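PDB 3ORF: dihydropteridine reductase from Dictyostelium discoideum, which catalyses the NADH- or NADPH-dependent reduction of quinonoid dihydropteridines to tetrahydropteridines, probably supplying tetrahydrobiopterin as cofactor for aromatic amino acid hydroxylases. Local coordinates for residues V39-K43 with N57-D61; I86-F91 with L133-L139; G234-K238 with T247-L251. All blocks are in the same frame, centred on the assembly; numbering follows the deposited sequence.

Interaction 1: V39-K43 with N57-D61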
loop_
_atom_site.group_PDB
_atom_site.type_symbol
_atom_site.label_atom_id
_atom_site.label_comp_id
_atom_site.label_asym_id
_atom_site.label_seq_id
_atom_site.Cartn_x
_atom_site.Cartn_y
_atom_site.Cartn_z
ATOM N N VAL A 39 18.219 9.730 -16.926
ATOM C CA VAL A 39 19.299 10.701 -16.623
ATOM C C VAL A 39 20.024 11.009 -17.945
ATOM O O VAL A 39 20.216 12.187 -18.314
ATOM C CB VAL A 39 20.282 10.156 -15.568
ATOM C CG1 VAL A 39 21.586 10.994 -15.552
ATOM C CG2 VAL A 39 19.610 10.135 -14.190
ATOM N N LYS A 40 20.336 9.941 -18.677
ATOM C CA LYS A 40 21.084 10.044 -19.920
ATOM C C LYS A 40 20.334 10.959 -20.900
ATOM O O LYS A 40 20.936 11.868 -21.484
ATOM C CB LYS A 40 21.300 8.660 -20.543
ATOM C CG LYS A 40 22.540 8.480 -21.366
ATOM C CD LYS A 40 22.231 7.806 -22.719
ATOM C CE LYS A 40 22.561 6.315 -22.767
ATOM N NZ LYS A 40 22.996 5.836 -24.174
ATOM N N PHE A 41 19.033 10.713 -21.083
ATOM C CA PHE A 41 18.258 11.487 -22.027
ATOM C C PHE A 41 18.134 12.955 -21.571
ATOM O O PHE A 41 18.254 13.891 -22.386
ATOM C CB PHE A 41 16.846 10.876 -22.214
ATOM C CG PHE A 41 16.085 11.477 -23.349
ATOM C CD1 PHE A 41 16.087 10.870 -24.613
ATOM C CD2 PHE A 41 15.396 12.702 -23.180
ATOM C CE1 PHE A 41 15.358 11.490 -25.724
ATOM C CE2 PHE A 41 14.678 13.300 -24.254
ATOM C CZ PHE A 41 14.670 12.691 -25.530
ATOM N N PHE A 42 17.880 13.185 -20.294
ATOM C CA PHE A 42 17.795 14.599 -19.891
ATOM C C PHE A 42 19.096 15.343 -20.078
ATOM O O PHE A 42 19.093 16.460 -20.584
ATOM C CB PHE A 42 17.210 14.801 -18.504
ATOM C CG PHE A 42 15.677 14.802 -18.503
ATOM C CD1 PHE A 42 14.953 13.634 -18.875
ATOM C CD2 PHE A 42 14.974 15.934 -18.132
ATOM C CE1 PHE A 42 13.561 13.601 -18.877
ATOM C CE2 PHE A 42 13.536 15.922 -18.110
ATOM C CZ PHE A 42 12.827 14.759 -18.526
ATOM N N LYS A 43 20.187 14.679 -19.708
ATOM C CA LYS A 43 21.547 15.205 -19.847
ATOM C C LYS A 43 21.810 15.583 -21.323
ATOM O O LYS A 43 22.279 16.678 -21.585
ATOM C CB LYS A 43 22.560 14.225 -19.261
ATOM C CG LYS A 43 23.997 14.761 -19.161
ATOM C CD LYS A 43 24.902 13.710 -18.561
ATOM C CE LYS A 43 26.397 14.050 -18.729
ATOM N NZ LYS A 43 27.309 13.216 -17.870
ATOM N N ASN A 57 25.410 7.073 -9.549
ATOM C CA ASN A 57 25.275 7.114 -11.003
ATOM C C ASN A 57 26.245 8.154 -11.492
ATOM O O ASN A 57 25.906 9.369 -11.492
ATOM C CB ASN A 57 23.874 7.481 -11.501
ATOM C CG ASN A 57 23.793 7.461 -13.036
ATOM O OD1 ASN A 57 22.693 7.497 -13.614
ATOM N ND2 ASN A 57 24.963 7.404 -13.712
ATOM N N PRO A 58 27.461 7.705 -11.900
ATOM C CA PRO A 58 28.548 8.676 -12.138
ATOM C C PRO A 58 28.219 9.472 -13.376
ATOM O O PRO A 58 28.706 10.534 -13.528
ATOM C CB PRO A 58 29.798 7.789 -12.339
ATOM C CG PRO A 58 29.259 6.430 -12.791
ATOM C CD PRO A 58 27.848 6.312 -12.231
ATOM N N ASN A 59 27.350 8.968 -14.238
ATOM C CA ASN A 59 26.921 9.725 -15.413
ATOM C C ASN A 59 26.079 10.961 -15.060
ATOM O O ASN A 59 26.009 11.915 -15.810
ATOM C CB ASN A 59 26.199 8.781 -16.377
ATOM C CG ASN A 59 25.795 9.461 -17.690
ATOM O OD1 ASN A 59 24.608 9.482 -18.051
ATOM N ND2 ASN A 59 26.784 10.010 -18.414
ATOM N N ALA A 60 25.460 10.968 -13.896
ATOM C CA ALA A 60 24.691 12.122 -13.491
ATOM C C ALA A 60 25.599 13.232 -12.970
ATOM O O ALA A 60 26.718 12.976 -12.461
ATOM C CB ALA A 60 23.690 11.738 -12.433
ATOM N N ASP A 61 25.073 14.461 -13.064
ATOM C CA ASP A 61 25.792 15.666 -12.680
ATOM C C ASP A 61 25.935 15.713 -11.173
ATOM O O ASP A 61 26.961 16.154 -10.654
ATOM C CB ASP A 61 25.163 16.946 -13.321
ATOM C CG ASP A 61 25.216 16.892 -14.870
ATOM O OD1 ASP A 61 26.295 16.531 -15.437
ATOM O OD2 ASP A 61 24.179 17.127 -15.534
#
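K43 reaches from helix 33-44 to the loop 57-61 and bonds to the backbone of N59. Its CB leaves the helix toward the loop. CG stands anti to the backbone N (chi1 -171°), and the chain stays extended from there on. CD then passes 3.5 Å from the carbonyl O of N59, and CE lies 3.6 Å from that same O. At the tip, NZ donates a 2.8 Å hydrogen bond to N59 O. The ammonium lies in the carbonyl plane, on a lone pair, with a C=O...N angle of 143°. D61 brings an opposite charge nearby, but its OD1 is 4.2 Å from K43 NZ, too far for a salt bridge.

One turn earlier on the helix, V39 CG1 meets CB of A60 at 3.8 Å. T49 of strand 48-53 touches both of these side chains. N57 to A60 form a type I beta turn, closed by A60 N on N57 O at 2.9 Å.

Helix 33-44 links strands 24-28 and 48-53 in the dinucleotide-binding Rossmann fold, and K43 and V39 join it to the loop after strand 48-53. V39 supplies a buried apolar contact and K43 a polar one at the more open margin. The ammonium is held by a backbone carbonyl, so this bond depends on the shape of the turn.

Interaction 2: I86-F91 with L133-L139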
loop_
_atom_site.group_PDB
_atom_site.type_symbol
_atom_site.label_atom_id
_atom_site.label_comp_id
_atom_site.label_asym_id
_atom_site.label_seq_id
_atom_site.Cartn_x
_atom_site.Cartn_y
_atom_site.Cartn_z
ATOM N N ILE A 86 19.780 23.673 -4.691
ATOM C CA ILE A 86 19.076 23.344 -5.939
ATOM C C ILE A 86 17.606 22.996 -5.687
ATOM O O ILE A 86 17.264 22.397 -4.655
ATOM C CB ILE A 86 19.808 22.257 -6.776
ATOM C CG1 ILE A 86 20.269 21.087 -5.891
ATOM C CG2 ILE A 86 21.081 22.835 -7.480
ATOM C CD1 ILE A 86 19.193 19.979 -5.752
ATOM N N LYS A 87 16.747 23.417 -6.600
ATOM C CA LYS A 87 15.344 23.017 -6.577
ATOM C C LYS A 87 15.090 22.331 -7.894
ATOM O O LYS A 87 15.868 22.514 -8.830
ATOM C CB LYS A 87 14.438 24.246 -6.442
ATOM C CG LYS A 87 14.562 24.963 -5.112
ATOM C CD LYS A 87 14.255 24.022 -3.934
ATOM C CE LYS A 87 13.982 24.784 -2.629
ATOM N NZ LYS A 87 14.234 23.892 -1.467
ATOM N N VAL A 88 14.039 21.539 -8.012
ATOM C CA VAL A 88 13.971 20.742 -9.220
ATOM C C VAL A 88 12.708 20.973 -9.973
ATOM O O VAL A 88 11.665 21.199 -9.366
ATOM C CB VAL A 88 14.313 19.206 -9.009
ATOM C CG1 VAL A 88 15.581 18.999 -8.123
ATOM C CG2 VAL A 88 13.201 18.424 -8.474
ATOM N N ASP A 89 12.807 20.967 -11.288
ATOM C CA ASP A 89 11.650 21.232 -12.132
ATOM C C ASP A 89 10.834 19.962 -12.481
ATOM O O ASP A 89 9.642 20.064 -12.851
ATOM C CB ASP A 89 12.138 21.856 -13.438
ATOM C CG ASP A 89 12.848 23.237 -13.219
ATOM O OD1 ASP A 89 14.136 23.319 -13.255
ATOM O OD2 ASP A 89 12.134 24.201 -12.933
ATOM N N THR A 90 11.527 18.818 -12.491
ATOM C CA THR A 90 10.956 17.541 -12.712
ATOM C C THR A 90 11.556 16.532 -11.717
ATOM O O THR A 90 12.792 16.452 -11.550
ATOM C CB THR A 90 11.260 17.042 -14.099
ATOM O OG1 THR A 90 10.543 17.830 -15.054
ATOM C CG2 THR A 90 10.856 15.572 -14.213
ATOM N N PHE A 91 10.673 15.789 -11.043
ATOM C CA PHE A 91 11.094 14.705 -10.161
ATOM C C PHE A 91 10.540 13.403 -10.708
ATOM O O PHE A 91 9.368 13.361 -11.133
ATOM C CB PHE A 91 10.590 14.916 -8.731
ATOM C CG PHE A 91 10.762 13.694 -7.878
ATOM C CD1 PHE A 91 11.974 13.449 -7.225
ATOM C CD2 PHE A 91 9.749 12.707 -7.818
ATOM C CE1 PHE A 91 12.181 12.254 -6.513
ATOM C CE2 PHE A 91 9.931 11.534 -7.067
ATOM C CZ PHE A 91 11.187 11.323 -6.402
ATOM N N LEU A 133 11.647 19.817 -2.403
ATOM C CA LEU A 133 12.581 20.292 -3.432
ATOM C C LEU A 133 11.932 20.710 -4.760
ATOM O O LEU A 133 12.637 21.270 -5.662
ATOM C CB LEU A 133 13.614 19.213 -3.747
ATOM C CG LEU A 133 14.538 18.691 -2.632
ATOM C CD1 LEU A 133 15.544 17.613 -3.123
ATOM C CD2 LEU A 133 15.292 19.835 -1.901
ATOM N N LEU A 134 10.633 20.437 -4.932
ATOM C CA LEU A 134 10.039 20.704 -6.225
ATOM C C LEU A 134 9.780 22.206 -6.364
ATOM O O LEU A 134 9.412 22.866 -5.397
ATOM C CB LEU A 134 8.755 19.900 -6.392
ATOM C CG LEU A 134 8.303 19.685 -7.832
ATOM C CD1 LEU A 134 9.348 18.827 -8.574
ATOM C CD2 LEU A 134 6.848 19.099 -7.910
ATOM N N ASN A 135 10.058 22.759 -7.541
ATOM C CA ASN A 135 9.717 24.153 -7.841
ATOM C C ASN A 135 8.227 24.228 -8.144
ATOM O O ASN A 135 7.580 23.228 -8.620
ATOM C CB ASN A 135 10.420 24.587 -9.093
ATOM C CG ASN A 135 11.847 25.095 -8.846
ATOM O OD1 ASN A 135 12.145 25.686 -7.814
ATOM N ND2 ASN A 135 12.736 24.802 -9.789
ATOM N N GLN A 136 7.663 25.396 -7.887
ATOM C CA GLN A 136 6.286 25.662 -8.246
ATOM C C GLN A 136 6.191 25.323 -9.742
ATOM O O GLN A 136 7.171 25.541 -10.464
ATOM C CB GLN A 136 5.895 27.141 -7.974
ATOM C CG GLN A 136 6.130 27.507 -6.463
ATOM C CD GLN A 136 5.557 28.865 -6.043
ATOM O OE1 GLN A 136 5.865 29.903 -6.630
ATOM N NE2 GLN A 136 4.731 28.849 -5.026
ATOM N N GLY A 137 5.031 24.830 -10.183
ATOM C CA GLY A 137 4.838 24.488 -11.592
ATOM C C GLY A 137 5.547 23.198 -11.990
ATOM O O GLY A 137 5.446 22.779 -13.136
ATOM N N GLY A 138 6.204 22.534 -11.035
ATOM C CA GLY A 138 7.037 21.331 -11.317
ATOM C C GLY A 138 6.276 20.082 -11.750
ATOM O O GLY A 138 5.034 19.998 -11.624
ATOM N N LEU A 139 7.010 19.091 -12.239
ATOM C CA LEU A 139 6.429 17.860 -12.689
ATOM C C LEU A 139 6.893 16.780 -11.737
ATOM O O LEU A 139 8.115 16.642 -11.447
ATOM C CB LEU A 139 6.956 17.502 -14.061
ATOM C CG LEU A 139 6.467 16.142 -14.601
ATOM C CD1 LEU A 139 4.955 16.208 -14.783
ATOM C CD2 LEU A 139 7.153 15.914 -15.939
#
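N135 N donates to V88 O at 2.9 Å, nearly straight at 169°. V88 N, facing the same segment, donates to L133 O at 2.7 Å. Farther along, L139 N bonds to D89 O, and F91 N reaches L139 O at 2.7 Å, almost in line with the C=O bond. The pairs V88 with L134 and T90 with L139 are parallel bridges. Between them N135 to G138 form a type II turn, with the positive phi of G137 (75°) favouring glycine. At G138 a CB would clash with L134 CG.

Side chains fill in around this backbone. L134 CD1 lies 3.4 Å from V88 O and also packs against V88 CG2 and F91 CB. T90 and L139 lie side by side and point the same way. The N135 amide has CG anti to its own carbonyl carbon (chi1 -86°). This brings ND2 over the D89 carboxylate, where it donates a long 3.3 Å hydrogen bond to OD2 from above the carboxylate plane. Putting a leucine at N135 would probably leave D89 OD2 without this donor.

The next shell sets these groups. D89 OD1 accepts from the backbone N of N24, and T90 OG1 bonds to S224 OG.

Strands 88-93 and 138-143 are neighbours in the parallel sheet, joined through helix 108-133. This is the beta-alpha-beta crossover of the Rossmann fold of short-chain dehydrogenases/reductases.

Interaction 3: G234-K238 with T247-L251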
loop_
_atom_site.group_PDB
_atom_site.type_symbol
_atom_site.label_atom_id
_atom_site.label_comp_id
_atom_site.label_asym_id
_atom_site.label_seq_id
_atom_site.Cartn_x
_atom_site.Cartn_y
_atom_site.Cartn_z
ATOM N N GLY A 234 -2.953 14.104 -11.413
ATOM C CA GLY A 234 -3.385 12.873 -10.801
ATOM C C GLY A 234 -3.663 11.695 -11.723
ATOM O O GLY A 234 -4.058 10.633 -11.200
ATOM N N SER A 235 -3.596 11.867 -13.050
ATOM C CA SER A 235 -3.857 10.709 -13.960
ATOM C C SER A 235 -2.844 9.607 -13.737
ATOM O O SER A 235 -1.608 9.852 -13.553
ATOM C CB SER A 235 -3.672 11.127 -15.415
ATOM O OG SER A 235 -4.636 12.125 -15.686
ATOM N N LEU A 236 -3.318 8.387 -13.846
ATOM C CA LEU A 236 -2.407 7.245 -13.966
ATOM C C LEU A 236 -2.284 7.038 -15.454
ATOM O O LEU A 236 -3.295 6.763 -16.121
ATOM C CB LEU A 236 -3.094 6.014 -13.344
ATOM C CG LEU A 236 -3.417 6.222 -11.875
ATOM C CD1 LEU A 236 -4.039 4.930 -11.242
ATOM C CD2 LEU A 236 -2.116 6.651 -11.026
ATOM N N VAL A 237 -1.079 7.141 -16.000
ATOM C CA VAL A 237 -0.935 7.040 -17.435
ATOM C C VAL A 237 -0.380 5.660 -17.859
ATOM O O VAL A 237 0.842 5.372 -17.693
ATOM C CB VAL A 237 0.003 8.191 -18.003
ATOM C CG1 VAL A 237 -0.034 8.231 -19.572
ATOM C CG2 VAL A 237 -0.361 9.501 -17.408
ATOM N N LYS A 238 -1.281 4.836 -18.419
ATOM C CA LYS A 238 -0.939 3.502 -18.910
ATOM C C LYS A 238 -0.251 3.608 -20.271
ATOM O O LYS A 238 -0.638 4.428 -21.090
ATOM C CB LYS A 238 -2.207 2.650 -19.037
ATOM C CG LYS A 238 -1.982 1.148 -19.334
ATOM C CD LYS A 238 -3.305 0.505 -19.551
ATOM C CE LYS A 238 -3.155 -0.929 -20.127
ATOM N NZ LYS A 238 -4.434 -1.285 -20.792
ATOM N N THR A 247 1.345 3.286 -27.306
ATOM C CA THR A 247 0.136 4.076 -27.038
ATOM C C THR A 247 0.061 4.490 -25.574
ATOM O O THR A 247 0.137 3.641 -24.692
ATOM C CB THR A 247 -1.156 3.256 -27.423
ATOM O OG1 THR A 247 -1.070 2.783 -28.797
ATOM C CG2 THR A 247 -2.415 4.093 -27.254
ATOM N N TRP A 248 -0.108 5.782 -25.301
ATOM C CA TRP A 248 -0.234 6.261 -23.929
ATOM C C TRP A 248 -1.685 6.608 -23.671
ATOM O O TRP A 248 -2.252 7.373 -24.455
ATOM C CB TRP A 248 0.604 7.518 -23.738
ATOM C CG TRP A 248 2.045 7.351 -24.056
ATOM C CD1 TRP A 248 2.646 7.315 -25.321
ATOM C CD2 TRP A 248 3.086 7.198 -23.098
ATOM N NE1 TRP A 248 4.024 7.141 -25.161
ATOM C CE2 TRP A 248 4.305 7.059 -23.810
ATOM C CE3 TRP A 248 3.112 7.148 -21.708
ATOM C CZ2 TRP A 248 5.546 6.887 -23.145
ATOM C CZ3 TRP A 248 4.356 6.974 -21.053
ATOM C CH2 TRP A 248 5.544 6.839 -21.778
ATOM N N THR A 249 -2.281 6.043 -22.603
ATOM C CA THR A 249 -3.698 6.246 -22.219
ATOM C C THR A 249 -3.834 6.821 -20.787
ATOM O O THR A 249 -3.440 6.155 -19.796
ATOM C CB THR A 249 -4.476 4.876 -22.208
ATOM O OG1 THR A 249 -4.160 4.145 -23.403
ATOM C CG2 THR A 249 -6.013 5.117 -22.185
ATOM N N ASN A 250 -4.395 8.017 -20.666
ATOM C CA ASN A 250 -4.596 8.647 -19.361
ATOM C C ASN A 250 -5.779 7.979 -18.734
ATOM O O ASN A 250 -6.803 7.853 -19.370
ATOM C CB ASN A 250 -4.886 10.174 -19.548
ATOM C CG ASN A 250 -3.792 10.872 -20.333
ATOM O OD1 ASN A 250 -2.641 10.471 -20.236
ATOM N ND2 ASN A 250 -4.130 11.933 -21.074
ATOM N N LEU A 251 -5.637 7.459 -17.543
ATOM C CA LEU A 251 -6.774 6.998 -16.807
ATOM C C LEU A 251 -7.008 7.931 -15.597
ATOM O O LEU A 251 -8.141 8.443 -15.423
ATOM C CB LEU A 251 -6.532 5.586 -16.318
ATOM C CG LEU A 251 -6.155 4.593 -17.416
ATOM C CD1 LEU A 251 -5.334 3.458 -16.776
ATOM C CD2 LEU A 251 -7.399 4.133 -18.221
ATOM O OXT LEU A 251 -6.112 8.191 -14.766
HETATM O O HOH W 1 -2.149 2.761 -23.667
#
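S235 places its CA 3.5 Å from OXT, one oxygen of the C-terminal carboxylate of L251. The next residue, L236, grips the chain end twice. Its N donates to L251 OXT at 2.9 Å, and its O accepts from L251 N at 2.8 Å. L251 CB also rests 3.4 Å from L236 O.

V237 faces N250 in a non-hydrogen-bonded antiparallel pair. Their side chains run side by side, and V237 CG1 is 3.5 Å from N250 OD1. With CG1 anti to the backbone N (chi1 -170°), that methyl also meets the edge of the W248 ring at CE3, near the ring plane.

K238 pairs with T249 through two backbone bonds. The one from T249 N to K238 O is 2.8 Å and nearly straight at 175°. A water donates to T247 O and, weakly, to K238 O. K238 CB packs on L251 CD1 at 3.9 Å.

These residues belong to the hairpin of strands 236-242 and 245-250. Strand 236-242 lies between 184-190 and 245-250, one of the two outermost strands in this chain. L236 packs on helix 156-172 through H166, I169 and K170. The W248 ring stacks with F239 and makes a cation-pi contact with K219 of helix 213-225.

In the fold
The three contacts follow one another along the chain; none nests in or crosses another. Interaction 1 comes first and closes a short loop, in which strand 48-53 lies between helix 33-44 and the turn at 57-61. Interaction 2 closes a longer one that holds helix 108-133, and it joins two central strands of the sheet. Interaction 3 closes the last hairpin, at the C-terminal edge. Interactions 2 and 3 reach the same sheet, with strand 184-190 between their strands. The centres of interactions 1 and 2 are about 17 Å apart, and those of interactions 1 and 3 about 26 Å. None of the three touches another.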